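Local coordinates for protein beta-galactosidase (Geobacillus stearothermophilus, PDB 4OIF) that probably hydrolyses terminal non-reducing beta-D-galactose residues in beta-D-galactosides, as a zinc-binding trimeric enzyme of glycoside hydrolase family 42, at residues 58-71 / 132-144. Residues are numbered along the deposited sequence; the frame is centred on the assembly and turned at random.
Sequences LEPEEGVYRFEWLD and KTQHINRLLAERY
Asp71 takes two partners from the end of helix 127-144, its carboxylate turned to them by a chi1 of -64° that sets CG anti to the carbonyl carbon. Tyr144 OH donates to Asp71 OD1 (2.7 Å), meeting it on its anti side and out of the carboxylate plane. Arg143 NH1 forms a salt bridge with Asp71 OD2 (2.7 Å) at the guanidinium edge. One face of that guanidinium lies on Phe67 CB, its plane only 15° from that of the phenyl ring. At the other end, Glu62 OE2 and Lys132 NZ make a long ion pair (3.5 Å) in one of two modelled lysine conformers, so it is tentative; Tyr101 and Lys100 also bind this carboxylate. A water bound to His135 NE2 has a weak link to Tyr65 OH.

Apolar packing fills the middle. Leu139 CD1 sits over one face of the Tyr65 ring in a CH-pi contact, 3.8 Å from its centroid, and Leu139 CB meets Phe67 CZ. Leu140 CD2 touches Phe67 CE1 and Leu70 CD2 (3.9 Å from the latter). Leu70 CD2 also packs on Tyr144 CE2, and Phe74 stacks with the Tyr144 ring. A leucine in place of Tyr144 would probably leave Asp71 OD1 without its hydroxyl donor and Phe74 without a ring to stack on. Away from the zinc site and the predicted catalytic residues, the contact joins a beta-alpha loop and the start of helix 68-79 to helix 127-144, neighbouring elements outside the parallel strands of a TIM barrel.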
# COMPACT_ATOMS: atom_id res chain seq x y z
N LEU A 58 16.54 6.44 36.74
CA LEU A 58 16.82 7.55 37.64
C LEU A 58 15.66 7.77 38.62
O LEU A 58 15.87 8.13 39.77
CB LEU A 58 17.06 8.83 36.83
CG LEU A 58 18.35 8.82 36.02
CD1 LEU A 58 18.39 10.00 35.07
CD2 LEU A 58 19.51 8.87 36.99
N GLU A 59 14.44 7.55 38.14
CA GLU A 59 13.27 7.73 38.99
C GLU A 59 12.33 6.55 38.75
O GLU A 59 11.34 6.66 38.03
CB GLU A 59 12.59 9.07 38.68
CG GLU A 59 11.52 9.51 39.67
CD GLU A 59 10.92 10.88 39.34
OE1 GLU A 59 11.26 11.44 38.28
OE2 GLU A 59 10.12 11.40 40.15
N PRO A 60 12.67 5.40 39.34
CA PRO A 60 11.94 4.15 39.11
C PRO A 60 10.46 4.28 39.47
O PRO A 60 9.59 3.75 38.77
CB PRO A 60 12.66 3.16 40.02
CG PRO A 60 13.43 3.97 40.96
CD PRO A 60 13.82 5.18 40.22
N GLU A 61 10.18 5.00 40.55
CA GLU A 61 8.82 5.41 40.86
C GLU A 61 8.83 6.91 41.14
O GLU A 61 9.90 7.47 41.39
CB GLU A 61 8.27 4.62 42.05
CG GLU A 61 8.16 3.14 41.74
CD GLU A 61 8.13 2.28 42.98
OE1 GLU A 61 8.20 2.85 44.09
OE2 GLU A 61 8.04 1.04 42.82
N GLU A 62 7.67 7.55 41.11
CA GLU A 62 7.60 9.00 41.27
C GLU A 62 8.20 9.47 42.61
O GLU A 62 7.89 8.92 43.67
CB GLU A 62 6.16 9.49 41.13
CG GLU A 62 6.04 10.99 40.84
CD GLU A 62 4.62 11.40 40.53
OE1 GLU A 62 3.72 10.53 40.59
OE2 GLU A 62 4.39 12.59 40.22
N GLY A 63 9.10 10.46 42.54
CA GLY A 63 9.71 11.05 43.73
C GLY A 63 10.73 10.16 44.41
O GLY A 63 11.25 10.50 45.47
N VAL A 64 11.02 9.02 43.80
CA VAL A 64 11.94 8.04 44.34
C VAL A 64 13.15 7.92 43.42
O VAL A 64 13.05 7.34 42.34
CB VAL A 64 11.26 6.67 44.46
CG1 VAL A 64 12.19 5.67 45.11
CG2 VAL A 64 9.95 6.79 45.23
N TYR A 65 14.29 8.46 43.85
CA TYR A 65 15.43 8.58 42.94
C TYR A 65 16.55 7.60 43.20
O TYR A 65 16.78 7.14 44.33
CB TYR A 65 15.99 10.00 42.99
CG TYR A 65 14.95 11.02 42.62
CD1 TYR A 65 14.60 11.22 41.28
CD2 TYR A 65 14.29 11.77 43.59
CE1 TYR A 65 13.62 12.14 40.92
CE2 TYR A 65 13.31 12.70 43.25
CZ TYR A 65 12.98 12.88 41.92
OH TYR A 65 12.02 13.80 41.57
N ARG A 66 17.24 7.27 42.11
CA ARG A 66 18.34 6.33 42.12
C ARG A 66 19.49 6.90 41.30
O ARG A 66 19.67 6.49 40.16
CB ARG A 66 17.92 4.98 41.54
CG ARG A 66 16.92 4.22 42.39
CD ARG A 66 17.58 3.63 43.62
NE ARG A 66 16.61 2.85 44.38
CZ ARG A 66 15.89 3.31 45.40
NH1 ARG A 66 16.03 4.56 45.81
NH2 ARG A 66 15.03 2.50 46.01
N PHE A 67 20.24 7.83 41.88
CA PHE A 67 21.35 8.48 41.18
C PHE A 67 22.71 7.81 41.41
O PHE A 67 23.69 8.16 40.74
CB PHE A 67 21.47 9.96 41.59
CG PHE A 67 20.39 10.83 41.04
CD1 PHE A 67 20.34 11.13 39.69
CD2 PHE A 67 19.43 11.37 41.88
CE1 PHE A 67 19.35 11.95 39.19
CE2 PHE A 67 18.43 12.18 41.39
CZ PHE A 67 18.39 12.48 40.03
N GLU A 68 22.78 6.86 42.34
CA GLU A 68 24.08 6.31 42.74
C GLU A 68 24.80 5.64 41.58
O GLU A 68 26.01 5.87 41.36
CB GLU A 68 23.91 5.32 43.90
CG GLU A 68 23.22 5.92 45.14
CD GLU A 68 21.69 6.03 44.97
OE1 GLU A 68 21.06 5.03 44.55
OE2 GLU A 68 21.14 7.11 45.26
N TRP A 69 24.07 4.85 40.79
CA TRP A 69 24.69 4.16 39.66
C TRP A 69 25.30 5.17 38.67
O TRP A 69 26.38 4.95 38.13
CB TRP A 69 23.69 3.24 38.95
CG TRP A 69 22.55 3.97 38.31
CD1 TRP A 69 21.34 4.25 38.88
CD2 TRP A 69 22.53 4.54 37.00
NE1 TRP A 69 20.57 4.96 38.00
CE2 TRP A 69 21.27 5.15 36.84
CE3 TRP A 69 23.45 4.60 35.95
CZ2 TRP A 69 20.91 5.80 35.66
CZ3 TRP A 69 23.09 5.25 34.79
CH2 TRP A 69 21.83 5.84 34.65
N LEU A 70 24.62 6.31 38.47
CA LEU A 70 25.10 7.31 37.53
C LEU A 70 26.31 8.05 38.12
O LEU A 70 27.24 8.44 37.39
CB LEU A 70 23.97 8.27 37.14
CG LEU A 70 24.30 9.46 36.23
CD1 LEU A 70 24.93 9.03 34.91
CD2 LEU A 70 23.06 10.27 35.96
N ASP A 71 26.32 8.23 39.44
CA ASP A 71 27.47 8.79 40.14
C ASP A 71 28.70 7.96 39.83
O ASP A 71 29.78 8.48 39.47
CB ASP A 71 27.28 8.81 41.65
CG ASP A 71 26.14 9.70 42.10
OD1 ASP A 71 25.64 10.54 41.32
OD2 ASP A 71 25.77 9.56 43.27
N LYS A 132 7.79 18.14 34.81
CA LYS A 132 8.55 16.98 35.27
C LYS A 132 9.90 16.88 34.56
O LYS A 132 10.93 16.57 35.22
CB LYS A 132 7.73 15.70 35.07
CG LYS A 132 6.47 15.64 35.94
CD LYS A 132 6.52 14.49 36.94
CE LYS A 132 5.34 14.54 37.92
NZ LYS A 132 5.41 15.68 38.90
N THR A 133 9.93 17.16 33.26
CA THR A 133 11.20 17.11 32.55
C THR A 133 12.10 18.25 33.02
O THR A 133 13.29 18.05 33.27
CB THR A 133 11.03 17.18 31.02
OG1 THR A 133 10.35 18.38 30.66
CG2 THR A 133 10.24 15.97 30.52
N GLN A 134 11.55 19.45 33.17
CA GLN A 134 12.38 20.53 33.69
C GLN A 134 12.94 20.19 35.06
O GLN A 134 14.09 20.48 35.36
CB GLN A 134 11.64 21.85 33.75
CG GLN A 134 12.61 23.01 33.97
CD GLN A 134 11.93 24.32 34.28
OE1 GLN A 134 11.72 24.66 35.45
NE2 GLN A 134 11.60 25.08 33.24
N HIS A 135 12.14 19.54 35.91
CA HIS A 135 12.58 19.25 37.27
C HIS A 135 13.69 18.20 37.32
O HIS A 135 14.70 18.37 38.01
CB HIS A 135 11.41 18.79 38.12
CG HIS A 135 11.79 18.48 39.53
ND1 HIS A 135 12.35 19.42 40.38
CD2 HIS A 135 11.75 17.32 40.24
CE1 HIS A 135 12.61 18.86 41.54
NE2 HIS A 135 12.25 17.59 41.49
N ILE A 136 13.51 17.10 36.60
CA ILE A 136 14.58 16.13 36.59
C ILE A 136 15.85 16.71 35.92
O ILE A 136 16.98 16.42 36.32
CB ILE A 136 14.15 14.82 35.93
CG1 ILE A 136 15.17 13.73 36.22
CG2 ILE A 136 13.90 14.99 34.44
CD1 ILE A 136 14.63 12.35 36.00
N ASN A 137 15.67 17.57 34.92
CA ASN A 137 16.82 18.25 34.36
C ASN A 137 17.53 19.04 35.44
O ASN A 137 18.76 19.00 35.55
CB ASN A 137 16.41 19.16 33.21
CG ASN A 137 15.98 18.38 32.00
OD1 ASN A 137 15.85 17.16 32.06
ND2 ASN A 137 15.74 19.07 30.90
N ARG A 138 16.75 19.70 36.28
CA ARG A 138 17.32 20.45 37.39
C ARG A 138 18.09 19.56 38.37
O ARG A 138 19.18 19.91 38.79
CB ARG A 138 16.24 21.22 38.12
CG ARG A 138 16.75 22.03 39.29
CD ARG A 138 15.66 22.92 39.82
NE ARG A 138 15.23 23.89 38.82
CZ ARG A 138 15.86 25.03 38.58
NH1 ARG A 138 16.96 25.34 39.26
NH2 ARG A 138 15.40 25.87 37.65
N LEU A 139 17.53 18.40 38.74
CA LEU A 139 18.25 17.51 39.66
C LEU A 139 19.57 17.09 39.03
O LEU A 139 20.61 17.05 39.69
CB LEU A 139 17.41 16.27 40.02
CG LEU A 139 16.13 16.54 40.84
CD1 LEU A 139 15.34 15.26 41.10
CD2 LEU A 139 16.45 17.24 42.15
N LEU A 140 19.52 16.79 37.73
CA LEU A 140 20.73 16.39 37.03
C LEU A 140 21.79 17.50 37.06
O LEU A 140 22.94 17.22 37.42
CB LEU A 140 20.43 16.01 35.58
CG LEU A 140 19.84 14.61 35.37
CD1 LEU A 140 19.31 14.48 33.95
CD2 LEU A 140 20.84 13.50 35.68
N ALA A 141 21.42 18.73 36.72
CA ALA A 141 22.40 19.81 36.72
C ALA A 141 22.91 20.09 38.14
O ALA A 141 24.08 20.39 38.34
CB ALA A 141 21.83 21.09 36.10
N GLU A 142 22.04 19.97 39.13
CA GLU A 142 22.44 20.14 40.51
C GLU A 142 23.52 19.15 40.87
O GLU A 142 24.53 19.53 41.47
CB GLU A 142 21.27 19.96 41.49
CG GLU A 142 20.23 21.07 41.49
CD GLU A 142 19.11 20.81 42.49
OE1 GLU A 142 19.00 19.67 42.99
OE2 GLU A 142 18.34 21.75 42.76
N ARG A 143 23.32 17.89 40.51
CA ARG A 143 24.21 16.84 40.97
C ARG A 143 25.50 16.70 40.15
O ARG A 143 26.55 16.42 40.72
CB ARG A 143 23.48 15.49 41.00
CG ARG A 143 24.33 14.38 41.57
CD ARG A 143 23.58 13.08 41.64
NE ARG A 143 22.72 13.07 42.81
CZ ARG A 143 22.93 12.32 43.87
NH1 ARG A 143 23.96 11.49 43.90
NH2 ARG A 143 22.10 12.39 44.90
N TYR A 144 25.43 16.90 38.84
CA TYR A 144 26.59 16.60 37.99
C TYR A 144 27.22 17.84 37.35
O TYR A 144 28.27 17.74 36.72
CB TYR A 144 26.19 15.60 36.91
CG TYR A 144 25.61 14.34 37.50
CD1 TYR A 144 26.40 13.46 38.21
CD2 TYR A 144 24.26 14.05 37.39
CE1 TYR A 144 25.88 12.32 38.78
CE2 TYR A 144 23.73 12.92 37.95
CZ TYR A 144 24.54 12.05 38.65
OH TYR A 144 24.01 10.91 39.21
O HOH W 1 13.16 16.29 43.71